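Local coordinates for protein globin (Geobacter sulfurreducens, PDB 2W31) that binds heme with six-coordinate iron as the globin domain of a probably membrane-bound globin-coupled sensor, and probably binds oxygen, at residues D37-Y42 with Q64-W69; V105-V110 with K137-N142; D120-P125 with R129-A134. One frame throughout, in Å; residues are numbered along the deposited sequence.

Contact 1. Residues D37-Y42 with Q64-W69; sequences DQFYDY and QTHQDW. With HEM (protoporphyrin IX containing Fe), chain C.
The chi1 of Phe-39 (-177°) turns CG directly away from the backbone N and sends the phenyl ring across to His-66, whose CG stands beside its own backbone N (chi1 -67°). This is the distal wall of a globin heme pocket, where helix 32-44 meets helix 62-72. The two side chains cross at about a right angle. CE2 of Phe-39 touches CG of His-66 at 3.7 Å, and CZ lies near CD2. The ring planes are 29° apart but slid past each other, with centroids 5.4 Å apart, so overlap is slight. The phenyl ring also turns its edge to the heme at CHC. His-66 ND1 is hydrogen-bonded to the backbone O of Leu-62. That bond and the phenyl contact probably limit rotation of the imidazole and keep NE2 on the metal. His-66 NE2 binds the heme iron at 2.1 Å, and His-93 supplies the other axial nitrogen. The iron is thus bis-histidyl and six-coordinate. Thr-65 adds a methyl contact, its CG2 lying 3.6 Å from heme CAA. Trp-69 lays one face of its indole on the heme methyl CMB, which sits over the ring centre, 3.1 Å from CE2.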
# COMPACT_ATOMS: atom_id res chain seq x y z
N ASP A 37 -9.17 17.26 6.12
CA ASP A 37 -8.99 18.42 5.24
C ASP A 37 -8.02 18.07 4.11
O ASP A 37 -8.31 18.38 2.97
CB ASP A 37 -8.43 19.65 6.00
CG ASP A 37 -9.47 20.30 6.91
OD1 ASP A 37 -10.69 20.03 6.76
OD2 ASP A 37 -9.04 21.08 7.80
N GLN A 38 -6.90 17.43 4.45
CA GLN A 38 -5.89 17.10 3.45
C GLN A 38 -6.44 16.07 2.47
O GLN A 38 -6.25 16.22 1.27
CB GLN A 38 -4.58 16.64 4.11
CG GLN A 38 -3.86 17.80 4.81
CD GLN A 38 -2.52 17.43 5.44
OE1 GLN A 38 -1.83 16.51 4.99
NE2 GLN A 38 -2.12 18.19 6.48
N PHE A 39 -7.13 15.05 2.99
CA PHE A 39 -7.74 14.01 2.17
C PHE A 39 -8.75 14.60 1.20
O PHE A 39 -8.67 14.38 -0.03
CB PHE A 39 -8.38 12.96 3.12
CG PHE A 39 -9.00 11.78 2.44
CD1 PHE A 39 -8.25 10.62 2.24
CD2 PHE A 39 -10.34 11.78 2.06
CE1 PHE A 39 -8.84 9.49 1.66
CE2 PHE A 39 -10.94 10.65 1.49
CZ PHE A 39 -10.17 9.50 1.29
N TYR A 40 -9.67 15.41 1.74
CA TYR A 40 -10.73 16.05 0.95
C TYR A 40 -10.15 16.99 -0.10
O TYR A 40 -10.51 16.91 -1.28
CB TYR A 40 -11.65 16.81 1.88
CG TYR A 40 -13.05 17.04 1.34
CD1 TYR A 40 -14.07 16.11 1.58
CD2 TYR A 40 -13.35 18.19 0.62
CE1 TYR A 40 -15.38 16.33 1.11
CE2 TYR A 40 -14.66 18.41 0.14
CZ TYR A 40 -15.66 17.48 0.41
OH TYR A 40 -16.94 17.67 -0.04
N ASP A 41 -9.20 17.83 0.31
CA ASP A 41 -8.58 18.78 -0.64
C ASP A 41 -7.76 18.10 -1.76
O ASP A 41 -7.70 18.59 -2.88
CB ASP A 41 -7.69 19.78 0.11
CG ASP A 41 -8.48 20.75 0.98
OD1 ASP A 41 -9.71 20.89 0.78
OD2 ASP A 41 -7.87 21.37 1.89
N TYR A 42 -7.11 16.97 -1.45
CA TYR A 42 -6.39 16.22 -2.47
C TYR A 42 -7.37 15.70 -3.56
O TYR A 42 -7.07 15.75 -4.75
CB TYR A 42 -5.71 15.04 -1.79
CG TYR A 42 -4.62 14.33 -2.56
CD1 TYR A 42 -3.27 14.52 -2.25
CD2 TYR A 42 -4.94 13.43 -3.58
CE1 TYR A 42 -2.25 13.81 -2.94
CE2 TYR A 42 -3.90 12.72 -4.29
CZ TYR A 42 -2.58 12.94 -3.97
OH TYR A 42 -1.59 12.24 -4.62
N GLN A 64 -16.74 14.16 6.84
CA GLN A 64 -16.96 13.47 8.11
C GLN A 64 -16.98 11.94 7.95
O GLN A 64 -16.42 11.22 8.79
CB GLN A 64 -18.30 13.92 8.73
CG GLN A 64 -18.58 13.31 10.11
CD GLN A 64 -17.68 13.88 11.17
OE1 GLN A 64 -17.42 15.09 11.19
NE2 GLN A 64 -17.17 13.02 12.05
N THR A 65 -17.61 11.44 6.89
CA THR A 65 -17.65 9.99 6.66
C THR A 65 -16.24 9.37 6.53
O THR A 65 -15.95 8.32 7.13
CB THR A 65 -18.47 9.70 5.39
OG1 THR A 65 -19.84 10.03 5.65
CG2 THR A 65 -18.39 8.24 5.01
N HIS A 66 -15.38 10.03 5.78
CA HIS A 66 -14.01 9.51 5.60
C HIS A 66 -13.15 9.78 6.85
O HIS A 66 -12.29 8.94 7.21
CB HIS A 66 -13.42 10.06 4.32
CG HIS A 66 -14.12 9.55 3.10
ND1 HIS A 66 -15.27 10.13 2.60
CD2 HIS A 66 -13.88 8.46 2.33
CE1 HIS A 66 -15.69 9.43 1.57
NE2 HIS A 66 -14.84 8.44 1.35
N GLN A 67 -13.44 10.88 7.57
CA GLN A 67 -12.75 11.16 8.84
C GLN A 67 -13.03 10.02 9.85
O GLN A 67 -12.11 9.51 10.54
CB GLN A 67 -13.22 12.51 9.42
CG GLN A 67 -12.43 12.94 10.64
CD GLN A 67 -12.94 14.25 11.16
OE1 GLN A 67 -12.54 15.31 10.68
NE2 GLN A 67 -13.83 14.18 12.14
N ASP A 68 -14.28 9.59 9.90
CA ASP A 68 -14.71 8.54 10.84
C ASP A 68 -14.03 7.22 10.52
O ASP A 68 -13.58 6.52 11.43
CB ASP A 68 -16.24 8.33 10.85
CG ASP A 68 -17.04 9.49 11.46
OD1 ASP A 68 -16.49 10.34 12.22
OD2 ASP A 68 -18.26 9.52 11.16
N TRP A 69 -13.92 6.88 9.22
CA TRP A 69 -13.22 5.66 8.80
C TRP A 69 -11.74 5.69 9.28
O TRP A 69 -11.21 4.67 9.80
CB TRP A 69 -13.29 5.48 7.27
CG TRP A 69 -12.24 4.44 6.81
CD1 TRP A 69 -12.36 3.08 6.81
CD2 TRP A 69 -10.90 4.73 6.36
NE1 TRP A 69 -11.15 2.49 6.40
CE2 TRP A 69 -10.26 3.49 6.10
CE3 TRP A 69 -10.18 5.93 6.14
CZ2 TRP A 69 -8.93 3.43 5.63
CZ3 TRP A 69 -8.88 5.87 5.66
CH2 TRP A 69 -8.27 4.60 5.42
CHA HEM C . -18.40 6.33 0.98
CHB HEM C . -14.19 5.09 2.97
CHC HEM C . -11.97 6.60 -1.07
CHD HEM C . -16.00 8.93 -2.35
C1A HEM C . -17.47 5.85 1.87
C2A HEM C . -17.75 5.24 3.16
C3A HEM C . -16.58 4.91 3.72
C4A HEM C . -15.53 5.30 2.78
CMA HEM C . -16.32 4.24 5.09
CAA HEM C . -19.17 4.99 3.74
CBA HEM C . -19.67 3.76 2.98
CGA HEM C . -20.86 3.06 3.61
O1A HEM C . -20.72 2.43 4.70
O2A HEM C . -21.97 3.13 3.00
C1B HEM C . -13.23 5.26 1.98
C2B HEM C . -11.86 4.79 2.01
C3B HEM C . -11.24 5.20 0.90
C4B HEM C . -12.19 5.99 0.14
CMB HEM C . -11.31 3.93 3.17
CAB HEM C . -9.79 4.97 0.46
CBB HEM C . -8.77 5.06 1.34
C1C HEM C . -12.84 7.43 -1.73
C2C HEM C . -12.52 8.28 -2.86
C3C HEM C . -13.63 8.95 -3.19
C4C HEM C . -14.69 8.53 -2.30
CMC HEM C . -11.16 8.40 -3.54
CAC HEM C . -13.76 9.97 -4.34
CBC HEM C . -14.22 11.20 -4.19
C1D HEM C . -17.03 8.35 -1.67
C2D HEM C . -18.46 8.54 -1.97
C3D HEM C . -19.21 7.73 -0.94
C4D HEM C . -18.18 7.14 -0.10
CMD HEM C . -19.04 9.37 -3.11
CAD HEM C . -20.75 7.58 -0.76
CBD HEM C . -21.36 6.62 -1.76
CGD HEM C . -22.86 6.82 -1.75
O1D HEM C . -23.35 7.94 -2.05
O2D HEM C . -23.57 5.84 -1.43
NA HEM C . -16.10 5.89 1.66
NB HEM C . -13.40 5.98 0.83
NC HEM C . -14.18 7.60 -1.39
ND HEM C . -16.93 7.52 -0.57
FE HEM C . -15.13 6.76 0.14

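Contact 2. Residues V105-V110 with K137-N142. With HEM (protoporphyrin IX containing Fe), chain C.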
# COMPACT_ATOMS: atom_id res chain seq x y z
N VAL A 105 -5.21 5.42 -4.94
CA VAL A 105 -4.68 6.77 -4.84
C VAL A 105 -4.96 7.37 -3.47
O VAL A 105 -4.06 7.93 -2.83
CB VAL A 105 -5.29 7.69 -5.92
CG1 VAL A 105 -4.93 9.14 -5.64
CG2 VAL A 105 -4.81 7.28 -7.30
N ALA A 106 -6.20 7.25 -3.01
CA ALA A 106 -6.60 7.81 -1.72
C ALA A 106 -5.83 7.17 -0.57
O ALA A 106 -5.51 7.83 0.42
CB ALA A 106 -8.10 7.65 -1.52
N MET A 107 -5.53 5.88 -0.71
CA MET A 107 -4.90 5.12 0.36
C MET A 107 -3.43 5.51 0.51
O MET A 107 -2.87 5.43 1.60
CB MET A 107 -5.02 3.62 0.09
CG MET A 107 -4.63 2.75 1.28
SD MET A 107 -5.64 3.06 2.74
CE MET A 107 -7.07 2.04 2.38
N ASN A 108 -2.82 5.93 -0.59
CA ASN A 108 -1.47 6.53 -0.55
C ASN A 108 -1.47 7.85 0.26
O ASN A 108 -0.54 8.10 1.07
CB ASN A 108 -0.91 6.76 -1.97
CG ASN A 108 0.55 7.22 -1.93
OD1 ASN A 108 0.82 8.42 -1.99
ND2 ASN A 108 1.48 6.29 -1.69
N VAL A 109 -2.52 8.67 0.05
CA VAL A 109 -2.63 9.92 0.81
C VAL A 109 -2.67 9.63 2.33
O VAL A 109 -1.98 10.26 3.13
CB VAL A 109 -3.89 10.72 0.39
CG1 VAL A 109 -4.00 12.02 1.26
CG2 VAL A 109 -3.83 11.04 -1.09
N VAL A 110 -3.52 8.68 2.74
CA VAL A 110 -3.64 8.33 4.16
C VAL A 110 -2.31 7.77 4.69
O VAL A 110 -1.87 8.07 5.81
CB VAL A 110 -4.80 7.34 4.35
CG1 VAL A 110 -4.93 6.88 5.79
CG2 VAL A 110 -6.11 7.95 3.85
N LYS A 137 0.36 -2.56 7.99
CA LYS A 137 -0.49 -3.74 7.93
C LYS A 137 -1.99 -3.39 7.88
O LYS A 137 -2.72 -3.88 7.04
CB LYS A 137 -0.22 -4.69 9.10
CG LYS A 137 1.11 -5.40 9.03
CD LYS A 137 1.31 -6.20 10.29
CE LYS A 137 2.78 -6.38 10.60
NZ LYS A 137 3.06 -6.98 11.94
N ILE A 138 -2.46 -2.53 8.78
CA ILE A 138 -3.90 -2.23 8.76
C ILE A 138 -4.33 -1.50 7.49
O ILE A 138 -5.40 -1.78 6.93
CB ILE A 138 -4.37 -1.56 10.08
CG1 ILE A 138 -5.89 -1.73 10.24
CG2 ILE A 138 -3.97 -0.06 10.21
CD1 ILE A 138 -6.32 -3.17 10.39
N LEU A 139 -3.51 -0.57 7.02
CA LEU A 139 -3.86 0.15 5.76
C LEU A 139 -3.88 -0.87 4.60
O LEU A 139 -4.79 -0.84 3.76
CB LEU A 139 -2.87 1.28 5.43
CG LEU A 139 -2.88 2.41 6.47
CD1 LEU A 139 -1.82 3.41 6.09
CD2 LEU A 139 -4.24 3.04 6.50
N ASP A 140 -2.85 -1.74 4.54
CA ASP A 140 -2.80 -2.74 3.44
C ASP A 140 -3.96 -3.73 3.51
O ASP A 140 -4.50 -4.12 2.47
CB ASP A 140 -1.42 -3.43 3.37
CG ASP A 140 -0.35 -2.53 2.75
OD1 ASP A 140 -0.66 -1.39 2.32
OD2 ASP A 140 0.82 -2.99 2.71
N ILE A 141 -4.36 -4.13 4.72
CA ILE A 141 -5.54 -4.98 4.89
C ILE A 141 -6.80 -4.27 4.39
O ILE A 141 -7.59 -4.86 3.64
CB ILE A 141 -5.69 -5.45 6.36
CG1 ILE A 141 -4.58 -6.45 6.71
CG2 ILE A 141 -7.13 -6.02 6.65
CD1 ILE A 141 -4.35 -6.76 8.21
N ASN A 142 -6.96 -2.99 4.76
CA ASN A 142 -8.11 -2.21 4.28
C ASN A 142 -8.16 -2.15 2.75
O ASN A 142 -9.20 -2.39 2.12
CB ASN A 142 -8.11 -0.81 4.90
CG ASN A 142 -8.77 -0.77 6.28
OD1 ASN A 142 -9.84 -0.15 6.43
ND2 ASN A 142 -8.17 -1.44 7.25
CHA HEM C . -18.40 6.33 0.98
CHB HEM C . -14.19 5.09 2.97
CHC HEM C . -11.97 6.60 -1.07
CHD HEM C . -16.00 8.93 -2.35
C1A HEM C . -17.47 5.85 1.87
C2A HEM C . -17.75 5.24 3.16
C3A HEM C . -16.58 4.91 3.72
C4A HEM C . -15.53 5.30 2.78
CMA HEM C . -16.32 4.24 5.09
CAA HEM C . -19.17 4.99 3.74
CBA HEM C . -19.67 3.76 2.98
CGA HEM C . -20.86 3.06 3.61
O1A HEM C . -20.72 2.43 4.70
O2A HEM C . -21.97 3.13 3.00
C1B HEM C . -13.23 5.26 1.98
C2B HEM C . -11.86 4.79 2.01
C3B HEM C . -11.24 5.20 0.90
C4B HEM C . -12.19 5.99 0.14
CMB HEM C . -11.31 3.93 3.17
CAB HEM C . -9.79 4.97 0.46
CBB HEM C . -8.77 5.06 1.34
C1C HEM C . -12.84 7.43 -1.73
C2C HEM C . -12.52 8.28 -2.86
C3C HEM C . -13.63 8.95 -3.19
C4C HEM C . -14.69 8.53 -2.30
CMC HEM C . -11.16 8.40 -3.54
CAC HEM C . -13.76 9.97 -4.34
CBC HEM C . -14.22 11.20 -4.19
C1D HEM C . -17.03 8.35 -1.67
C2D HEM C . -18.46 8.54 -1.97
C3D HEM C . -19.21 7.73 -0.94
C4D HEM C . -18.18 7.14 -0.10
CMD HEM C . -19.04 9.37 -3.11
CAD HEM C . -20.75 7.58 -0.76
CBD HEM C . -21.36 6.62 -1.76
CGD HEM C . -22.86 6.82 -1.75
O1D HEM C . -23.35 7.94 -2.05
O2D HEM C . -23.57 5.84 -1.43
NA HEM C . -16.10 5.89 1.66
NB HEM C . -13.40 5.98 0.83
NC HEM C . -14.18 7.60 -1.39
ND HEM C . -16.93 7.52 -0.57
FE HEM C . -15.13 6.76 0.14
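The contact belongs to the core of the globin fold, where two long helices, 100-121 and 125-151, run side by side next to the heme. Their short segments are antiparallel, at 167°, with axes 10.9 Å apart. Met-107 and Leu-139 face each other at the closest backbone approach. The Met-107 chain leaves with CG anti to the backbone N (chi1 -169°) and then bends at chi2 and chi3. This folded shape brings the sulfur and methyl between helix 125-151 and the heme. Met-107 SD lies 4.0 Å from CD2 of Leu-139. Met-107 CE lies 3.9 Å from the backbone O of Leu-139 and also touches CB of Asn-142. The same methyl, Met-107 CE, meets the heme vinyl carbon CBB at 3.6 Å. Ala-106 adds its CB against the heme, 3.7 Å from CAB. One turn further along, CG1 of Val-110 packs on CD2 of Leu-139 at 4.0 Å. This one leucine methyl therefore meets both Met-107 and Val-110. The chemistry between the segments is apolar and the touching residues are buried. Asn-142 brings a buried amide beside the apolar cluster, and this amide is well satisfied. Asn-142 ND2 donates to the backbone O of Ile-138 at 2.8 Å, one turn back, from above the carbonyl plane. The backbone N of Asn-142 reaches that oxygen from the other face. ND2 is also bonded to Tyr-82. Helix 62-72 packs on Met-107 and Val-110 through Trp-69, helix 32-44 sets Phe-39 against Ala-106 and Val-110, and helix 80-96 brings Leu-86 to Asn-142.

Contact 3. Residues D120-P125 with R129-A134; sequences DNFPDP and RQRREA
Phe-122 and Arg-131 form the tight part of this contact, across the turn between helix 100-121 and helix 125-151. CD of Arg-131 sits over the centre of the phenyl face in a CH-pi contact, 3.5 Å from the ring centroid and 9° off the ring normal. NE of Arg-131 follows closely, 3.3 Å from CE1 of Phe-122. The chi2 torsion of the arginine sets CD over the ring, and the extended chain from CG carries NE on to CE1. The guanidinium plane is tilted 34° to the phenyl plane, so this is not a flat stack. Its NH1 is bonded to the backbone O of Glu-127, which probably helps fix the arginine. Replacing the phenyl ring of Phe-122 by an alanine methyl is likely to uncover CD of Arg-131 and leave its chain freer to turn.

The other end is looser and nearer to solvent. Pro-125 is exposed, and its ring makes no close side-chain contact with residues 129-134. The backbone O of Pro-125 instead accepts the first-turn helical bond from Arg-129 N, at 2.9 Å and 152°. CB of Arg-129 lies 3.4 Å from the same Pro-125 O. This edge of the turn takes part in the dimer interface: the Arg-129 guanidinium pairs with Glu-126 and with Asp-120 of the second subunit, and Gln-119 of that subunit bonds to Pro-125 O. Asp-124 is the N-cap of the second helix, with OD2 accepting from the backbone N of Glu-127. A short helix-to-helix turn, closed by an aspartate N-cap and a proline at the first helical position, joins the last two helices of this globin domain.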
# COMPACT_ATOMS: atom_id res chain seq x y z
N ASP A 120 7.13 12.09 13.28
CA ASP A 120 7.18 13.35 14.02
C ASP A 120 6.96 13.21 15.54
O ASP A 120 7.25 14.16 16.30
CB ASP A 120 6.22 14.36 13.38
CG ASP A 120 6.66 14.73 11.96
OD1 ASP A 120 7.84 14.55 11.64
OD2 ASP A 120 5.83 15.21 11.17
N ASN A 121 6.48 12.05 15.98
CA ASN A 121 6.11 11.85 17.40
C ASN A 121 6.87 10.76 18.16
O ASN A 121 6.77 10.67 19.40
CB ASN A 121 4.61 11.63 17.54
CG ASN A 121 3.84 12.89 17.29
OD1 ASN A 121 3.67 13.73 18.20
ND2 ASN A 121 3.37 13.07 16.05
N PHE A 122 7.64 9.96 17.43
CA PHE A 122 8.37 8.82 17.99
C PHE A 122 9.86 8.86 17.59
O PHE A 122 10.25 8.29 16.54
CB PHE A 122 7.67 7.50 17.61
CG PHE A 122 6.29 7.39 18.16
CD1 PHE A 122 6.10 6.94 19.46
CD2 PHE A 122 5.18 7.80 17.41
CE1 PHE A 122 4.82 6.89 20.01
CE2 PHE A 122 3.91 7.76 17.95
CZ PHE A 122 3.72 7.31 19.25
N PRO A 123 10.69 9.56 18.41
CA PRO A 123 12.12 9.65 18.09
C PRO A 123 12.85 8.31 18.27
O PRO A 123 13.85 8.07 17.56
CB PRO A 123 12.64 10.72 19.07
CG PRO A 123 11.69 10.72 20.19
CD PRO A 123 10.34 10.29 19.65
N ASP A 124 12.36 7.45 19.16
CA ASP A 124 13.01 6.16 19.36
C ASP A 124 12.78 5.22 18.17
O ASP A 124 11.58 4.91 17.86
CB ASP A 124 12.51 5.44 20.59
CG ASP A 124 13.22 4.12 20.79
OD1 ASP A 124 14.42 4.13 21.20
OD2 ASP A 124 12.61 3.05 20.54
N PRO A 125 13.88 4.72 17.55
CA PRO A 125 13.84 3.91 16.30
C PRO A 125 12.95 2.67 16.32
O PRO A 125 12.25 2.40 15.34
CB PRO A 125 15.31 3.51 16.08
CG PRO A 125 16.09 4.54 16.82
CD PRO A 125 15.28 4.92 18.01
N ARG A 129 9.60 1.95 14.39
CA ARG A 129 9.51 0.82 13.47
C ARG A 129 8.25 -0.01 13.75
O ARG A 129 7.47 -0.35 12.84
CB ARG A 129 10.74 -0.07 13.54
CG ARG A 129 10.80 -1.08 12.37
CD ARG A 129 11.90 -2.16 12.53
NE ARG A 129 13.17 -1.59 13.00
CZ ARG A 129 14.16 -1.11 12.24
NH1 ARG A 129 14.10 -1.13 10.89
NH2 ARG A 129 15.26 -0.63 12.82
N GLN A 130 8.03 -0.31 15.02
CA GLN A 130 6.89 -1.12 15.40
C GLN A 130 5.55 -0.47 15.08
O GLN A 130 4.63 -1.16 14.58
CB GLN A 130 6.97 -1.49 16.90
CG GLN A 130 8.01 -2.55 17.23
CD GLN A 130 7.98 -2.91 18.72
OE1 GLN A 130 7.04 -2.56 19.43
NE2 GLN A 130 9.03 -3.62 19.20
N ARG A 131 5.43 0.84 15.31
CA ARG A 131 4.19 1.58 15.00
C ARG A 131 3.98 1.71 13.49
O ARG A 131 2.85 1.50 13.00
CB ARG A 131 4.19 2.95 15.69
CG ARG A 131 3.94 2.81 17.20
CD ARG A 131 4.49 3.96 18.04
NE ARG A 131 4.22 3.71 19.46
CZ ARG A 131 4.86 2.83 20.22
NH1 ARG A 131 5.85 2.09 19.73
NH2 ARG A 131 4.49 2.66 21.50
N ARG A 132 5.06 1.98 12.74
CA ARG A 132 4.96 2.02 11.29
C ARG A 132 4.52 0.65 10.76
O ARG A 132 3.66 0.58 9.85
CB ARG A 132 6.29 2.45 10.65
CG ARG A 132 6.17 2.79 9.16
CD ARG A 132 7.51 3.12 8.52
NE ARG A 132 8.47 2.02 8.67
CZ ARG A 132 9.61 2.09 9.35
NH1 ARG A 132 9.97 3.21 9.97
NH2 ARG A 132 10.41 1.04 9.42
N GLU A 133 5.13 -0.44 11.28
CA GLU A 133 4.75 -1.76 10.77
C GLU A 133 3.26 -2.08 11.01
O GLU A 133 2.60 -2.62 10.13
CB GLU A 133 5.64 -2.87 11.35
CG GLU A 133 7.11 -2.86 10.79
CD GLU A 133 8.07 -3.78 11.54
OE1 GLU A 133 7.79 -4.13 12.70
OE2 GLU A 133 9.15 -4.08 10.99
N ALA A 134 2.73 -1.70 12.19
CA ALA A 134 1.32 -1.97 12.51
C ALA A 134 0.41 -1.16 11.55
O ALA A 134 -0.61 -1.68 11.06
CB ALA A 134 1.02 -1.58 13.98

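In the fold
Contacts 1 and 2 are buried and both touch the heme, while contact 3 lies at the surface. The first two join directly: Trp-69 NE1 probably bonds to Asn-142 OD1 at 2.9 Å. Contacts 2 and 3 use the same pair of helices, 100-121 and 125-151. Contact 3 sits at the turn that joins them, about 17 Å from contact 2 between centres, and is nested inside the loop that contact 2 closes. Chemistry follows place. Contact 1 pairs aromatic rings with metal ligation, contact 2 is mainly apolar, and contact 3 combines an arginine CH-pi contact with a helical backbone bond beside a capped helix start.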